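Local coordinates for protein Exo-beta-1,3-galactanase (Bifidobacterium bifidum, PDB 5FLW) that probably releases galactose by hydrolysing beta-1,3-galactan chains from one end, as a family 43 exo-acting glycoside hydrolase, at residues I23-F28 against T54-W59; Y35-V40 against D266-H271; G63-V68 against Y95-H100; T192-D197 against I283-G288. All coordinates share one frame; numbering follows the deposited sequence. Where two conformers were deposited one is given.

Interaction 1: residues I23-F28 against T54-W59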
loop_
_atom_site.group_PDB
_atom_site.type_symbol
_atom_site.label_atom_id
_atom_site.label_comp_id
_atom_site.label_asym_id
_atom_site.label_seq_id
_atom_site.Cartn_x
_atom_site.Cartn_y
_atom_site.Cartn_z
ATOM N N ILE A 23 3.271 2.943 -2.548
ATOM C CA ILE A 23 2.309 2.906 -3.657
ATOM C C ILE A 23 1.085 2.041 -3.361
ATOM O O ILE A 23 1.124 1.050 -2.604
ATOM C CB ILE A 23 2.930 2.495 -5.015
ATOM C CG1 ILE A 23 3.351 1.019 -5.021
ATOM C CG2 ILE A 23 4.036 3.427 -5.388
ATOM C CD1 ILE A 23 3.895 0.548 -6.363
ATOM N N GLY A 24 -0.016 2.408 -4.029
ATOM C CA GLY A 24 -1.065 1.468 -4.350
ATOM C C GLY A 24 -0.877 1.020 -5.789
ATOM O O GLY A 24 -0.326 1.762 -6.621
ATOM N N LEU A 25 -1.328 -0.221 -6.070
ATOM C CA LEU A 25 -1.307 -0.807 -7.408
ATOM C C LEU A 25 -2.659 -1.433 -7.699
ATOM O O LEU A 25 -3.191 -2.180 -6.870
ATOM C CB LEU A 25 -0.299 -1.953 -7.520
ATOM C CG LEU A 25 1.150 -1.657 -7.797
ATOM C CD1 LEU A 25 1.928 -2.971 -7.641
ATOM C CD2 LEU A 25 1.269 -1.108 -9.212
ATOM N N GLN A 26 -3.183 -1.181 -8.903
ATOM C CA GLN A 26 -4.433 -1.763 -9.370
ATOM C C GLN A 26 -4.290 -2.107 -10.839
ATOM O O GLN A 26 -3.702 -1.338 -11.595
ATOM C CB GLN A 26 -5.561 -0.731 -9.295
ATOM C CG GLN A 26 -6.090 -0.454 -7.905
ATOM C CD GLN A 26 -6.783 -1.659 -7.338
ATOM O OE1 GLN A 26 -7.846 -2.058 -7.821
ATOM N NE2 GLN A 26 -6.189 -2.261 -6.321
ATOM N N LYS A 27 -4.831 -3.259 -11.242
ATOM C CA LYS A 27 -4.883 -3.631 -12.650
ATOM C C LYS A 27 -6.278 -3.308 -13.177
ATOM O O LYS A 27 -7.267 -3.870 -12.694
ATOM C CB LYS A 27 -4.542 -5.107 -12.852
ATOM C CG LYS A 27 -4.130 -5.421 -14.295
ATOM C CD LYS A 27 -3.907 -6.905 -14.509
ATOM C CE LYS A 27 -3.406 -7.198 -15.921
ATOM N NZ LYS A 27 -2.972 -8.630 -16.092
ATOM N N PHE A 28 -6.357 -2.376 -14.132
ATOM C CA PHE A 28 -7.603 -2.022 -14.811
ATOM C C PHE A 28 -7.404 -2.316 -16.292
ATOM O O PHE A 28 -6.490 -1.759 -16.919
ATOM C CB PHE A 28 -7.897 -0.529 -14.635
ATOM C CG PHE A 28 -8.020 -0.078 -13.208
ATOM C CD1 PHE A 28 -8.835 -0.767 -12.313
ATOM C CD2 PHE A 28 -7.351 1.061 -12.770
ATOM C CE1 PHE A 28 -8.976 -0.339 -10.998
ATOM C CE2 PHE A 28 -7.473 1.495 -11.448
ATOM C CZ PHE A 28 -8.303 0.796 -10.566
ATOM N N THR A 54 2.969 -2.377 -18.062
ATOM C CA THR A 54 2.549 -3.738 -18.330
ATOM C C THR A 54 3.611 -4.761 -17.954
ATOM O O THR A 54 3.326 -5.968 -17.987
ATOM C CB THR A 54 2.163 -3.905 -19.804
ATOM O OG1 THR A 54 3.295 -3.604 -20.634
ATOM C CG2 THR A 54 0.997 -2.957 -20.149
ATOM N N ASP A 55 4.820 -4.316 -17.553
ATOM C CA ASP A 55 5.898 -5.256 -17.281
ATOM C C ASP A 55 6.670 -4.987 -15.997
ATOM O O ASP A 55 7.579 -5.769 -15.684
ATOM C CB ASP A 55 6.874 -5.343 -18.459
ATOM C CG ASP A 55 7.518 -4.002 -18.801
ATOM O OD1 ASP A 55 7.344 -3.015 -18.043
ATOM O OD2 ASP A 55 8.189 -3.965 -19.881
ATOM N N PHE A 56 6.359 -3.919 -15.260
ATOM C CA PHE A 56 7.107 -3.520 -14.060
ATOM C C PHE A 56 8.569 -3.216 -14.366
ATOM O O PHE A 56 9.412 -3.224 -13.467
ATOM C CB PHE A 56 6.956 -4.533 -12.924
ATOM C CG PHE A 56 5.561 -4.665 -12.453
ATOM C CD1 PHE A 56 5.076 -3.827 -11.466
ATOM C CD2 PHE A 56 4.701 -5.597 -13.031
ATOM C CE1 PHE A 56 3.759 -3.931 -11.037
ATOM C CE2 PHE A 56 3.379 -5.710 -12.612
ATOM C CZ PHE A 56 2.911 -4.866 -11.618
ATOM N N ILE A 57 8.867 -2.931 -15.630
ATOM C CA ILE A 57 10.175 -2.427 -16.058
ATOM C C ILE A 57 10.070 -0.967 -16.497
ATOM O O ILE A 57 10.723 -0.090 -15.923
ATOM C CB ILE A 57 10.804 -3.307 -17.165
ATOM C CG1 ILE A 57 10.816 -4.802 -16.772
ATOM C CG2 ILE A 57 12.222 -2.792 -17.539
ATOM C CD1 ILE A 57 11.331 -5.744 -17.859
ATOM N N ALA A 58 9.237 -0.684 -17.510
ATOM C CA ALA A 58 9.004 0.677 -17.985
ATOM C C ALA A 58 7.770 1.269 -17.316
ATOM O O ALA A 58 6.719 0.624 -17.225
ATOM C CB ALA A 58 8.780 0.686 -19.500
ATOM N N TRP A 59 7.888 2.512 -16.879
ATOM C CA TRP A 59 6.798 3.182 -16.170
ATOM C C TRP A 59 6.430 4.462 -16.903
ATOM O O TRP A 59 7.263 5.364 -17.042
ATOM C CB TRP A 59 7.206 3.534 -14.732
ATOM C CG TRP A 59 7.350 2.371 -13.821
ATOM C CD1 TRP A 59 8.508 1.779 -13.423
ATOM C CD2 TRP A 59 6.287 1.704 -13.130
ATOM N NE1 TRP A 59 8.229 0.756 -12.541
ATOM C CE2 TRP A 59 6.873 0.691 -12.345
ATOM C CE3 TRP A 59 4.880 1.861 -13.112
ATOM C CZ2 TRP A 59 6.103 -0.175 -11.531
ATOM C CZ3 TRP A 59 4.111 1.019 -12.302
ATOM C CH2 TRP A 59 4.732 0.006 -11.518
#

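Interaction 2: residues Y35-V40 against D266-H271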
loop_
_atom_site.group_PDB
_atom_site.type_symbol
_atom_site.label_atom_id
_atom_site.label_comp_id
_atom_site.label_asym_id
_atom_site.label_seq_id
_atom_site.Cartn_x
_atom_site.Cartn_y
_atom_site.Cartn_z
ATOM N N TYR A 35 -0.059 4.315 -7.839
ATOM C CA TYR A 35 -0.308 5.637 -7.262
ATOM C C TYR A 35 0.704 5.828 -6.135
ATOM O O TYR A 35 0.684 5.070 -5.166
ATOM C CB TYR A 35 -1.756 5.737 -6.733
ATOM C CG TYR A 35 -2.775 5.457 -7.835
ATOM C CD1 TYR A 35 -3.251 6.507 -8.673
ATOM C CD2 TYR A 35 -3.222 4.150 -8.097
ATOM C CE1 TYR A 35 -4.168 6.258 -9.707
ATOM C CE2 TYR A 35 -4.124 3.895 -9.150
ATOM C CZ TYR A 35 -4.598 4.949 -9.941
ATOM O OH TYR A 35 -5.493 4.711 -10.958
ATOM N N GLY A 36 1.588 6.829 -6.259
ATOM C CA GLY A 36 2.677 6.986 -5.315
ATOM C C GLY A 36 2.751 8.373 -4.699
ATOM O O GLY A 36 2.180 9.348 -5.211
ATOM N N GLU A 37 3.471 8.448 -3.563
ATOM C CA GLU A 37 3.730 9.738 -2.917
ATOM C C GLU A 37 4.764 10.527 -3.718
ATOM O O GLU A 37 5.882 10.060 -3.911
ATOM C CB GLU A 37 4.257 9.503 -1.503
ATOM C CG GLU A 37 3.325 8.681 -0.617
ATOM C CD GLU A 37 3.960 8.227 0.696
ATOM O OE1 GLU A 37 5.061 8.693 1.059
ATOM O OE2 GLU A 37 3.379 7.328 1.355
ATOM N N ASN A 38 4.419 11.745 -4.152
ATOM C CA ASN A 38 5.426 12.640 -4.720
ATOM C C ASN A 38 6.266 13.202 -3.569
ATOM O O ASN A 38 5.745 13.949 -2.726
ATOM C CB ASN A 38 4.736 13.783 -5.451
ATOM C CG ASN A 38 5.724 14.705 -6.155
ATOM O OD1 ASN A 38 6.865 14.323 -6.383
ATOM N ND2 ASN A 38 5.281 15.924 -6.508
ATOM N N LYS A 39 7.564 12.855 -3.518
ATOM C CA LYS A 39 8.410 13.276 -2.402
ATOM C C LYS A 39 9.657 14.039 -2.856
ATOM O O LYS A 39 10.657 14.075 -2.121
ATOM C CB LYS A 39 8.766 12.110 -1.462
ATOM C CG LYS A 39 7.590 11.209 -1.131
ATOM C CD LYS A 39 7.870 10.192 -0.003
ATOM C CE LYS A 39 7.687 10.825 1.375
ATOM N NZ LYS A 39 6.253 11.221 1.597
ATOM N N VAL A 40 9.602 14.677 -4.037
ATOM C CA VAL A 40 10.795 15.311 -4.612
ATOM C C VAL A 40 11.384 16.361 -3.684
ATOM O O VAL A 40 12.603 16.577 -3.674
ATOM C CB VAL A 40 10.533 15.905 -6.010
ATOM C CG1 VAL A 40 10.384 14.816 -7.052
ATOM C CG2 VAL A 40 9.327 16.840 -5.977
ATOM N N ASP A 266 9.535 -0.488 0.223
ATOM C CA ASP A 266 10.206 0.811 0.180
ATOM C C ASP A 266 11.499 0.778 0.989
ATOM O O ASP A 266 11.517 0.271 2.111
ATOM C CB ASP A 266 9.302 1.917 0.743
ATOM C CG ASP A 266 8.100 2.193 -0.139
ATOM O OD1 ASP A 266 8.282 2.768 -1.221
ATOM O OD2 ASP A 266 6.975 1.816 0.235
ATOM N N ARG A 267 12.570 1.366 0.423
ATOM C CA ARG A 267 13.827 1.686 1.139
ATOM C C ARG A 267 13.840 3.187 1.416
ATOM O O ARG A 267 14.427 3.965 0.660
ATOM C CB ARG A 267 15.052 1.336 0.301
ATOM C CG ARG A 267 15.484 -0.048 0.462
ATOM C CD ARG A 267 16.947 -0.306 0.101
ATOM N NE ARG A 267 17.138 -1.719 0.336
ATOM C CZ ARG A 267 18.092 -2.459 -0.201
ATOM N NH1 ARG A 267 18.992 -1.920 -1.028
ATOM N NH2 ARG A 267 18.131 -3.750 0.107
ATOM N N TRP A 268 13.197 3.578 2.519
ATOM C CA TRP A 268 13.000 4.985 2.828
ATOM C C TRP A 268 14.321 5.655 3.173
ATOM O O TRP A 268 15.083 5.170 4.022
ATOM C CB TRP A 268 12.033 5.121 3.999
ATOM C CG TRP A 268 10.672 4.598 3.738
ATOM C CD1 TRP A 268 10.082 3.482 4.298
ATOM C CD2 TRP A 268 9.685 5.184 2.872
ATOM N NE1 TRP A 268 8.791 3.339 3.820
ATOM C CE2 TRP A 268 8.519 4.380 2.957
ATOM C CE3 TRP A 268 9.659 6.328 2.056
ATOM C CZ2 TRP A 268 7.340 4.691 2.239
ATOM C CZ3 TRP A 268 8.499 6.623 1.353
ATOM C CH2 TRP A 268 7.358 5.826 1.454
ATOM N N GLN A 269 14.577 6.787 2.538
ATOM C CA GLN A 269 15.787 7.572 2.773
ATOM C C GLN A 269 15.373 8.866 3.469
ATOM O O GLN A 269 14.912 9.813 2.829
ATOM C CB GLN A 269 16.509 7.821 1.450
ATOM C CG GLN A 269 17.026 6.522 0.816
ATOM C CD GLN A 269 18.231 5.954 1.554
ATOM O OE1 GLN A 269 18.095 5.214 2.526
ATOM N NE2 GLN A 269 19.421 6.311 1.094
ATOM N N GLU A 270 15.545 8.887 4.793
ATOM C CA GLU A 270 15.008 9.960 5.623
ATOM C C GLU A 270 15.410 11.354 5.144
ATOM O O GLU A 270 14.618 12.299 5.221
ATOM C CB GLU A 270 15.405 9.716 7.085
ATOM C CG GLU A 270 15.100 10.851 8.050
ATOM C CD GLU A 270 15.358 10.500 9.477
ATOM O OE1 GLU A 270 16.114 9.542 9.739
ATOM O OE2 GLU A 270 14.848 11.229 10.373
ATOM N N HIS A 271 16.639 11.512 4.673
ATOM C CA HIS A 271 17.148 12.819 4.264
ATOM C C HIS A 271 17.105 13.053 2.757
ATOM O O HIS A 271 17.660 14.053 2.271
ATOM C CB HIS A 271 18.532 13.061 4.818
ATOM C CG HIS A 271 18.577 12.835 6.311
ATOM N ND1 HIS A 271 18.000 13.733 7.200
ATOM C CD2 HIS A 271 19.035 11.794 7.045
ATOM C CE1 HIS A 271 18.143 13.259 8.411
ATOM N NE2 HIS A 271 18.763 12.093 8.339
#

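Interaction 3: residues G63-V68 against Y95-H100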
loop_
_atom_site.group_PDB
_atom_site.type_symbol
_atom_site.label_atom_id
_atom_site.label_comp_id
_atom_site.label_asym_id
_atom_site.label_seq_id
_atom_site.Cartn_x
_atom_site.Cartn_y
_atom_site.Cartn_z
ATOM N N GLY A 63 1.382 11.956 -14.554
ATOM C CA GLY A 63 1.413 13.204 -13.825
ATOM C C GLY A 63 0.793 13.102 -12.444
ATOM O O GLY A 63 0.509 12.022 -11.917
ATOM N N ILE A 64 0.595 14.272 -11.848
ATOM C CA ILE A 64 -0.034 14.379 -10.533
ATOM C C ILE A 64 -1.547 14.283 -10.729
ATOM O O ILE A 64 -2.147 15.139 -11.391
ATOM C CB ILE A 64 0.372 15.693 -9.829
ATOM C CG1 ILE A 64 1.892 15.685 -9.515
ATOM C CG2 ILE A 64 -0.433 15.913 -8.547
ATOM C CD1 ILE A 64 2.460 16.973 -9.003
ATOM N N VAL A 65 -2.159 13.242 -10.143
ATOM C CA VAL A 65 -3.588 12.971 -10.290
ATOM C C VAL A 65 -4.417 13.423 -9.080
ATOM O O VAL A 65 -5.645 13.536 -9.201
ATOM C CB VAL A 65 -3.870 11.491 -10.681
ATOM C CG1 VAL A 65 -3.144 11.145 -11.984
ATOM C CG2 VAL A 65 -3.454 10.504 -9.586
ATOM N N LEU A 66 -3.786 13.677 -7.931
ATOM C CA LEU A 66 -4.425 14.347 -6.795
ATOM C C LEU A 66 -3.478 15.474 -6.393
ATOM O O LEU A 66 -2.353 15.217 -5.941
ATOM C CB LEU A 66 -4.710 13.392 -5.630
ATOM C CG LEU A 66 -5.287 14.056 -4.368
ATOM C CD1 LEU A 66 -6.601 14.742 -4.664
ATOM C CD2 LEU A 66 -5.418 13.067 -3.190
ATOM N N ASP A 67 -3.901 16.708 -6.610
ATOM C CA ASP A 67 -3.035 17.853 -6.393
ATOM C C ASP A 67 -2.950 18.198 -4.910
ATOM O O ASP A 67 -3.817 17.842 -4.100
ATOM C CB ASP A 67 -3.603 19.082 -7.092
ATOM C CG ASP A 67 -3.411 19.042 -8.593
ATOM O OD1 ASP A 67 -2.327 18.612 -9.042
ATOM O OD2 ASP A 67 -4.348 19.448 -9.325
ATOM N N VAL A 68 -1.884 18.934 -4.572
ATOM C CA VAL A 68 -1.898 19.723 -3.350
ATOM C C VAL A 68 -3.132 20.625 -3.376
ATOM O O VAL A 68 -3.462 21.218 -4.410
ATOM C CB VAL A 68 -0.615 20.567 -3.268
ATOM C CG1 VAL A 68 -0.612 21.380 -1.986
ATOM C CG2 VAL A 68 0.616 19.698 -3.362
ATOM N N TYR A 95 -13.714 5.752 -9.687
ATOM C CA TYR A 95 -12.435 5.420 -9.076
ATOM C C TYR A 95 -12.285 6.254 -7.804
ATOM O O TYR A 95 -12.316 7.488 -7.860
ATOM C CB TYR A 95 -11.311 5.713 -10.067
ATOM C CG TYR A 95 -11.420 4.818 -11.284
ATOM C CD1 TYR A 95 -12.232 5.167 -12.372
ATOM C CD2 TYR A 95 -10.754 3.571 -11.322
ATOM C CE1 TYR A 95 -12.344 4.322 -13.460
ATOM C CE2 TYR A 95 -10.864 2.735 -12.412
ATOM C CZ TYR A 95 -11.653 3.117 -13.471
ATOM O OH TYR A 95 -11.780 2.294 -14.562
ATOM N N VAL A 96 -12.160 5.582 -6.657
ATOM C CA VAL A 96 -12.080 6.244 -5.359
ATOM C C VAL A 96 -10.658 6.095 -4.838
ATOM O O VAL A 96 -10.110 4.983 -4.805
ATOM C CB VAL A 96 -13.110 5.693 -4.356
ATOM C CG1 VAL A 96 -13.062 6.508 -3.085
ATOM C CG2 VAL A 96 -14.520 5.642 -4.961
ATOM N N MET A 97 -10.064 7.218 -4.441
ATOM C CA MET A 97 -8.745 7.245 -3.843
ATOM C C MET A 97 -8.851 7.487 -2.335
ATOM O O MET A 97 -9.671 8.300 -1.876
ATOM C CB MET A 97 -7.881 8.326 -4.488
ATOM C CG MET A 97 -6.469 8.385 -3.935
ATOM S SD MET A 97 -5.412 9.622 -4.783
ATOM C CE MET A 97 -5.191 8.836 -6.382
ATOM N N TYR A 98 -8.027 6.747 -1.576
ATOM C CA TYR A 98 -7.893 6.865 -0.125
ATOM C C TYR A 98 -6.468 7.302 0.190
ATOM O O TYR A 98 -5.528 6.907 -0.504
ATOM C CB TYR A 98 -8.197 5.517 0.565
ATOM C CG TYR A 98 -9.451 4.894 0.003
ATOM C CD1 TYR A 98 -10.713 5.272 0.480
ATOM C CD2 TYR A 98 -9.383 3.973 -1.044
ATOM C CE1 TYR A 98 -11.887 4.728 -0.067
ATOM C CE2 TYR A 98 -10.531 3.440 -1.611
ATOM C CZ TYR A 98 -11.788 3.814 -1.118
ATOM O OH TYR A 98 -12.932 3.286 -1.663
ATOM N N ILE A 99 -6.297 8.122 1.226
ATOM C CA ILE A 99 -4.962 8.612 1.566
ATOM C C ILE A 99 -4.890 8.777 3.073
ATOM O O ILE A 99 -5.890 9.077 3.728
ATOM C CB ILE A 99 -4.613 9.917 0.783
ATOM C CG1 ILE A 99 -3.115 10.248 0.870
ATOM C CG2 ILE A 99 -5.449 11.082 1.253
ATOM C CD1 ILE A 99 -2.710 11.232 -0.151
ATOM N N HIS A 100 -3.714 8.543 3.630
ATOM C CA HIS A 100 -3.502 8.858 5.038
ATOM C C HIS A 100 -3.288 10.373 5.128
ATOM O O HIS A 100 -2.237 10.880 4.706
ATOM C CB HIS A 100 -2.329 8.043 5.598
ATOM C CG HIS A 100 -1.838 8.497 6.958
ATOM N ND1 HIS A 100 -0.602 8.115 7.456
ATOM C CD2 HIS A 100 -2.405 9.277 7.921
ATOM C CE1 HIS A 100 -0.428 8.654 8.653
ATOM N NE2 HIS A 100 -1.503 9.363 8.960
#

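Interaction 4: residues T192-D197 against I283-G288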
loop_
_atom_site.group_PDB
_atom_site.type_symbol
_atom_site.label_atom_id
_atom_site.label_comp_id
_atom_site.label_asym_id
_atom_site.label_seq_id
_atom_site.Cartn_x
_atom_site.Cartn_y
_atom_site.Cartn_z
ATOM N N THR A 192 -0.964 -4.954 3.504
ATOM C CA THR A 192 -1.365 -5.388 2.170
ATOM C C THR A 192 -1.950 -6.799 2.287
ATOM O O THR A 192 -1.469 -7.602 3.094
ATOM C CB THR A 192 -0.174 -5.299 1.182
ATOM O OG1 THR A 192 -0.581 -5.757 -0.118
ATOM C CG2 THR A 192 1.034 -6.080 1.680
ATOM N N ILE A 193 -3.008 -7.088 1.508
ATOM C CA ILE A 193 -3.690 -8.382 1.546
ATOM C C ILE A 193 -3.891 -8.906 0.131
ATOM O O ILE A 193 -4.322 -8.167 -0.761
ATOM C CB ILE A 193 -5.068 -8.298 2.274
ATOM C CG1 ILE A 193 -4.875 -8.006 3.771
ATOM C CG2 ILE A 193 -5.913 -9.595 2.095
ATOM C CD1 ILE A 193 -6.154 -7.789 4.573
ATOM N N ILE A 194 -3.659 -10.207 -0.045
ATOM C CA ILE A 194 -4.004 -10.923 -1.269
ATOM C C ILE A 194 -4.809 -12.156 -0.868
ATOM O O ILE A 194 -4.910 -12.514 0.312
ATOM C CB ILE A 194 -2.790 -11.319 -2.167
ATOM C CG1 ILE A 194 -1.820 -12.270 -1.443
ATOM C CG2 ILE A 194 -2.056 -10.087 -2.701
ATOM C CD1 ILE A 194 -2.147 -13.729 -1.558
ATOM N N LYS A 195 -5.407 -12.781 -1.871
ATOM C CA LYS A 195 -6.182 -14.003 -1.685
ATOM C C LYS A 195 -5.757 -15.049 -2.709
ATOM O O LYS A 195 -5.578 -14.736 -3.889
ATOM C CB LYS A 195 -7.685 -13.730 -1.899
ATOM C CG LYS A 195 -8.664 -14.766 -1.294
ATOM C CD LYS A 195 -10.081 -14.474 -1.769
ATOM C CE LYS A 195 -11.104 -15.331 -1.074
ATOM N NZ LYS A 195 -12.509 -14.942 -1.356
ATOM N N LYS A 196 -5.591 -16.289 -2.252
ATOM C CA LYS A 196 -5.267 -17.390 -3.150
ATOM C C LYS A 196 -6.014 -18.639 -2.695
ATOM O O LYS A 196 -5.842 -19.091 -1.554
ATOM C CB LYS A 196 -3.761 -17.670 -3.177
ATOM C CG LYS A 196 -3.373 -18.766 -4.152
ATOM C CD LYS A 196 -1.945 -19.213 -3.894
ATOM C CE LYS A 196 -1.582 -20.465 -4.658
ATOM N NZ LYS A 196 -1.852 -20.297 -6.108
ATOM N N ASP A 197 -6.826 -19.199 -3.590
ATOM C CA ASP A 197 -7.524 -20.465 -3.333
ATOM C C ASP A 197 -8.253 -20.439 -1.994
ATOM O O ASP A 197 -8.143 -21.356 -1.173
ATOM C CB ASP A 197 -6.583 -21.662 -3.441
ATOM C CG ASP A 197 -7.321 -22.988 -3.355
ATOM O OD1 ASP A 197 -8.523 -23.024 -3.695
ATOM O OD2 ASP A 197 -6.671 -24.007 -2.931
ATOM N N ILE A 283 7.505 -13.078 -5.018
ATOM C CA ILE A 283 7.257 -13.673 -3.711
ATOM C C ILE A 283 6.454 -14.951 -3.925
ATOM O O ILE A 283 5.504 -14.969 -4.715
ATOM C CB ILE A 283 6.592 -12.678 -2.732
ATOM C CG1 ILE A 283 6.511 -13.269 -1.312
ATOM C CG2 ILE A 283 5.224 -12.251 -3.221
ATOM C CD1 ILE A 283 6.085 -12.293 -0.232
ATOM N N SER A 284 6.884 -16.033 -3.287
ATOM C CA SER A 284 6.235 -17.325 -3.446
ATOM C C SER A 284 5.126 -17.480 -2.400
ATOM O O SER A 284 5.346 -17.236 -1.205
ATOM C CB SER A 284 7.276 -18.439 -3.349
ATOM O OG SER A 284 6.661 -19.624 -2.905
ATOM N N ILE A 285 3.928 -17.865 -2.858
ATOM C CA ILE A 285 2.733 -17.967 -2.017
ATOM C C ILE A 285 1.986 -19.238 -2.389
ATOM O O ILE A 285 1.526 -19.375 -3.528
ATOM C CB ILE A 285 1.829 -16.726 -2.174
ATOM C CG1 ILE A 285 2.606 -15.456 -1.768
ATOM C CG2 ILE A 285 0.500 -16.904 -1.447
ATOM C CD1 ILE A 285 1.804 -14.224 -1.819
ATOM N N ALA A 286 1.892 -20.180 -1.448
ATOM C CA ALA A 286 1.234 -21.459 -1.692
ATOM C C ALA A 286 0.961 -22.134 -0.357
ATOM O O ALA A 286 1.840 -22.142 0.519
ATOM C CB ALA A 286 2.108 -22.356 -2.583
ATOM N N ASP A 287 -0.271 -22.650 -0.184
ATOM C CA ASP A 287 -0.646 -23.518 0.948
ATOM C C ASP A 287 -0.387 -22.875 2.312
ATOM O O ASP A 287 0.087 -23.525 3.242
ATOM C CB ASP A 287 0.007 -24.905 0.863
ATOM C CG ASP A 287 -0.127 -25.526 -0.512
ATOM O OD1 ASP A 287 -1.276 -25.622 -1.005
ATOM O OD2 ASP A 287 0.909 -25.912 -1.096
ATOM N N GLY A 288 -0.698 -21.587 2.433
ATOM C CA GLY A 288 -0.544 -20.901 3.697
ATOM C C GLY A 288 0.855 -20.440 3.993
ATOM O O GLY A 288 1.094 -19.879 5.074
HETATM O O HOH W 1 1.587 -19.716 -6.174
#

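Interaction 1: residues I23-F28 against T54-W59
L25 sends its two methyl branches toward two aromatic rings of the turn at 54-59. CD1 sits at the edge of the F56 ring, near its plane, 4.0 Å from CE1. CD2 does the same to the indole of W59, 4.3 Å from CH2. The L25 and F56 side chains cross obliquely. CG of L25 lies beside its own backbone N (chi1 -84°), which aims the branched end at the turn. All three residues are buried, and this apolar meeting is the tight part. The backbones stay well apart: the CA atoms of L25 and F56 are 11.1 Å from each other.

The far side of the turn is different. T54, I57 and A58 are exposed and leave L25 alone. Here the chain is shaped by D55. Its OD1 takes the backbone N of I57 at 2.9 Å, an Asx turn. The same OD1 takes the backbone N of A58 at 3.0 Å. Both donors come from one face of the carboxylate. T53 OG1 also bonds to F56 N and D55 N at the start of the turn.

The contact joins the innermost strand of the first propeller blade, 24-28, to the turn between strands 48-53 and 60-66 of that blade. L25 and W59 both pack on A34 of strand 31-37. L25 also leans on I247 and V249 of strand 244-250, and F56 on L262 of strand 261-266.

Interaction 2: residues Y35-V40 against D266-H271
In the five-bladed beta-propeller of this family, the end of strand 31-37 in the first blade meets a loop of the last blade through W268. The six-membered part of the indole does the touching. K39 CD lies at the ring edge, 3.9 Å from W268 CZ3. E37 OE1 approaches W268 CH2 obliquely at 3.7 Å, its carboxylate plane turned 20° from the ring. A salt bridge ties these two neighbours of the ring together, K39 NZ to E37 OE1 at 2.8 Å. The lysine chain bends near its end (chi3 83°), bringing NZ back to the anti side of the carboxylate. E37 OE2 takes the backbone N of R83, so both oxygens are held. With an alanine here, K39 NZ would probably lose its charged mate and R83 N its acceptor. W268 NE1 bonds to Q244 OE1, which fixes the other end of the indole. The contact thus sits between strand 80-88, where E37 packs on P84 and W268 on R83, and strand 244-250, which carries Q244.

Interaction 3: residues G63-V68 against Y95-H100
M97 runs straight out from its strand toward L66, with CG anti to the backbone N (chi1 -178°). It then bends at the sulfur (chi3 -71°), and this turns the methyl CE to V65. L66 answers by carrying its own branched end toward the strand. The sulfur is the centre of the meeting. M97 SD lies 3.8 Å from L66 CD2, and L66 CB is almost as near to the same sulfur. CE of M97 touches V65 CG2 at 4.0 Å, the two side chains crossing at about a right angle. The contact is an interface between neighbouring propeller blades: 60-66 is the outermost strand of the first blade, while 95-102 lies within the second. The chain turns a corner at V65, so V65 and L66 both face M97 although they are consecutive. I99, two residues beyond M97, adds a lighter touch, its CD1 4.5 Å from L66 CD2. V48 of strand 48-53 packs on L66, M97 and I99 together. F123 closes on M97 and pairs by backbone with V65.

Interaction 4: residues T192-D197 against I283-G288
K196 NZ is gripped by S258 O and by a salt bridge to E259 OE2, while its aliphatic chain runs past the carbonyl O of I285. A water bonded to I285 O at 2.7 Å makes a weak bond to NZ at 3.5 Å, a weak link from the lysine to the second strand. The chain of K196 stays extended up to CE and bends only at its last torsion (chi4 54°), which turns NZ aside. Its CE lies 3.5 Å from I285 O, and its CD packs beside I285 CG2 at 4.2 Å. The two chains point opposite ways as they pass. I194 and I285 instead meet tip to tip, with their CD1 atoms 4.0 Å apart. Replacing I285 by an alanine would probably open a gap against I194 CD1 and leave K196 CD without its apolar neighbour. Strands 192-196 and 283-286 run at 48°, their axes 8.7 Å apart at closest approach. They belong to the fourth and fifth blades of the propeller, and F261 and Y201 pack on both isoleucines. The chemistry is therefore divided: buried methyl groups inside, and outside a lysine anchored by other acceptors and a weak water link.

How the interactions relate
All four contacts belong to one five-bladed propeller. Interactions 1, 2 and 3 share the first blade, with centres about 16 to 17 Å apart. Interactions 1 and 2 meet where strands 24-28 and 31-37 pair, G24 O lying 2.8 Å from Y35 N. Y35 also packs on M97 and V65 of interaction 3. F28 touches Y95, which ties interaction 1 to interaction 3. Interaction 4 joins the fourth and fifth blades, about 27 Å from interaction 2 and 28 Å from interaction 3, centre to centre. Along the chain, interaction 1 closes before 3 opens, and 3 before 4. Interaction 2 spans from the first blade to the last, which is consistent with a part in closing the ring.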